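Local structure of oxygen-independent coproporphyrinogen III oxidase (Escherichia coli, 1OLT) at residues 367-372 against 386-391. The protein carries out the anaerobic oxidative decarboxylation of two propionate groups of coproporphyrinogen III to give protoporphyrinogen IX in heme biosynthesis, using S-adenosylmethionine and a [4Fe-4S] cluster. Sequence-based numbering, arbitrary orientation. Where two conformers were deposited one is given.
Unlike the reference sequence in segment 386-391: Ser386 (reference Ala), Gln390 (reference Lys).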
loop_
_atom_site.group_PDB
_atom_site.type_symbol
_atom_site.label_atom_id
_atom_site.label_comp_id
_atom_site.label_asym_id
_atom_site.label_seq_id
_atom_site.Cartn_x
_atom_site.Cartn_y
_atom_site.Cartn_z
ATOM N N ASP A 367 9.060 20.478 -0.152
ATOM C CA ASP A 367 8.296 19.223 0.062
ATOM C C ASP A 367 8.369 18.399 -1.216
ATOM O O ASP A 367 8.606 17.192 -1.169
ATOM C CB ASP A 367 6.816 19.492 0.387
ATOM C CG ASP A 367 6.589 20.076 1.799
ATOM O OD1 ASP A 367 7.450 19.962 2.715
ATOM O OD2 ASP A 367 5.514 20.653 2.080
ATOM N N CYS A 368 8.165 19.062 -2.364
ATOM C CA CYS A 368 8.060 18.311 -3.636
ATOM C C CYS A 368 9.378 17.698 -4.047
ATOM O O CYS A 368 9.419 16.569 -4.516
ATOM C CB CYS A 368 7.532 19.203 -4.763
ATOM S SG CYS A 368 5.753 19.572 -4.643
ATOM N N ILE A 369 10.447 18.465 -3.916
ATOM C CA ILE A 369 11.754 17.955 -4.219
ATOM C C ILE A 369 11.905 16.645 -3.400
ATOM O O ILE A 369 12.062 15.562 -3.923
ATOM C CB ILE A 369 12.822 19.042 -3.854
ATOM C CG1 ILE A 369 12.760 20.223 -4.866
ATOM C CG2 ILE A 369 14.188 18.442 -3.787
ATOM C CD1 ILE A 369 13.053 21.656 -4.252
ATOM N N ARG A 370 11.838 16.821 -2.083
ATOM C CA ARG A 370 12.243 15.820 -1.131
ATOM C C ARG A 370 11.388 14.584 -1.300
ATOM O O ARG A 370 11.867 13.474 -1.140
ATOM C CB ARG A 370 12.140 16.374 0.285
ATOM C CG ARG A 370 13.198 17.451 0.641
ATOM C CD ARG A 370 12.975 18.040 1.997
ATOM N NE ARG A 370 13.994 19.053 2.283
ATOM C CZ ARG A 370 15.233 18.802 2.643
ATOM N NH1 ARG A 370 15.676 17.571 2.811
ATOM N NH2 ARG A 370 16.053 19.823 2.849
ATOM N N ARG A 371 10.116 14.786 -1.658
ATOM C CA ARG A 371 9.263 13.674 -2.045
ATOM C C ARG A 371 9.917 12.905 -3.181
ATOM O O ARG A 371 9.964 11.667 -3.161
ATOM C CB ARG A 371 7.868 14.159 -2.500
ATOM C CG ARG A 371 6.933 13.067 -2.961
ATOM C CD ARG A 371 5.808 13.539 -3.884
ATOM N NE ARG A 371 6.418 14.299 -4.949
ATOM C CZ ARG A 371 5.885 15.312 -5.607
ATOM N NH1 ARG A 371 4.637 15.715 -5.382
ATOM N NH2 ARG A 371 6.621 15.927 -6.533
ATOM N N ASP A 372 10.395 13.630 -4.180
ATOM C CA ASP A 372 10.998 12.968 -5.338
ATOM C C ASP A 372 12.346 12.285 -4.993
ATOM O O ASP A 372 12.640 11.235 -5.537
ATOM C CB ASP A 372 11.213 13.947 -6.505
ATOM C CG ASP A 372 9.904 14.482 -7.077
ATOM O OD1 ASP A 372 8.850 13.899 -6.770
ATOM O OD2 ASP A 372 9.841 15.476 -7.842
ATOM N N SER A 386 21.955 14.716 -10.854
ATOM C CA SER A 386 21.834 15.613 -12.022
ATOM C C SER A 386 20.366 15.952 -12.424
ATOM O O SER A 386 20.032 17.137 -12.541
ATOM C CB SER A 386 22.630 15.064 -13.219
ATOM O OG SER A 386 23.799 15.824 -13.447
ATOM N N PRO A 387 19.518 14.934 -12.643
ATOM C CA PRO A 387 18.077 15.159 -12.926
ATOM C C PRO A 387 17.322 16.046 -11.902
ATOM O O PRO A 387 16.528 16.908 -12.304
ATOM C CB PRO A 387 17.496 13.741 -12.939
ATOM C CG PRO A 387 18.676 12.874 -13.381
ATOM C CD PRO A 387 19.876 13.499 -12.701
ATOM N N ILE A 388 17.565 15.836 -10.608
ATOM C CA ILE A 388 16.959 16.692 -9.582
ATOM C C ILE A 388 17.473 18.148 -9.713
ATOM O O ILE A 388 16.694 19.108 -9.683
ATOM C CB ILE A 388 17.146 16.063 -8.174
ATOM C CG1 ILE A 388 16.175 14.884 -8.056
ATOM C CG2 ILE A 388 16.876 17.079 -7.066
ATOM C CD1 ILE A 388 16.226 14.158 -6.798
ATOM N N GLU A 389 18.769 18.290 -9.932
ATOM C CA GLU A 389 19.388 19.611 -10.209
ATOM C C GLU A 389 18.806 20.380 -11.423
ATOM O O GLU A 389 18.724 21.619 -11.395
ATOM C CB GLU A 389 20.887 19.442 -10.397
ATOM C CG GLU A 389 21.583 18.973 -9.133
ATOM C CD GLU A 389 23.085 18.996 -9.258
ATOM O OE1 GLU A 389 23.594 18.546 -10.311
ATOM O OE2 GLU A 389 23.756 19.460 -8.310
ATOM N N GLN A 390 18.413 19.646 -12.472
ATOM C CA GLN A 390 17.824 20.253 -13.676
ATOM C C GLN A 390 16.396 20.671 -13.392
ATOM O O GLN A 390 16.068 21.862 -13.429
ATOM C CB GLN A 390 17.834 19.287 -14.874
ATOM C CG GLN A 390 16.870 19.704 -16.036
ATOM C CD GLN A 390 17.309 19.193 -17.394
ATOM O OE1 GLN A 390 17.827 18.084 -17.503
ATOM N NE2 GLN A 390 17.105 20.006 -18.434
ATOM N N GLN A 391 15.551 19.681 -13.103
ATOM C CA GLN A 391 14.127 19.931 -12.858
ATOM C C GLN A 391 13.848 21.078 -11.877
ATOM O O GLN A 391 12.931 21.873 -12.107
ATOM C CB GLN A 391 13.422 18.664 -12.334
ATOM C CG GLN A 391 11.893 18.626 -12.592
ATOM C CD GLN A 391 11.189 17.515 -11.793
ATOM O OE1 GLN A 391 10.105 17.731 -11.227
ATOM N NE2 GLN A 391 11.807 16.330 -11.746
#
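Ile369 and Ile388 make the apolar part of this light helix-to-helix contact. Their CG2 methyls approach to 4.5 Å, methyl to methyl. Ile369 was modelled in two conformers, so this distance holds for one of them. The backbones also come nearest at this pair, with the two CA atoms 7.6 Å apart. The CB of Ile388 points toward the facing helix.

Beside the isoleucines, Asp372 and Gln391 meet through oxygens. Asp372 OD2 lies 4.1 Å from Gln391 OE1; both are acceptor oxygens, and no hydrogen bond joins them. The side chains cross at about a right angle, and the carboxylate and amide planes differ by 39°. Gln391 reaches across with CG anti to its backbone N (chi1 -156°) and the rest of the chain extended.

The other carboxylate oxygen is held within its own helix. Arg371 grips Asp372 OD1 side-on, with NE at 3.1 Å and NH2 at 3.0 Å. Both nitrogens come from one face of the carboxylate, while OD1 lies close to the guanidinium plane. This grip on one oxygen probably restrains the carboxylate.

Ile369 also touches Trp392 and Phe400, which extends the apolar patch. On another side of helix 365-380, Arg370 pairs with Asp366 and Asp403.

The contact joins helix 365-380 to helix 385-391 in the HemN C-terminal domain, a family grouped with helix-turn-helix folds. The site is away from the cluster and the S-adenosylmethionine pockets. With no hydrogen bond or salt bridge across it, the direct contact is a loose one: a methyl pair and two facing oxygens. The ionic grip of Asp372 stays on one helix.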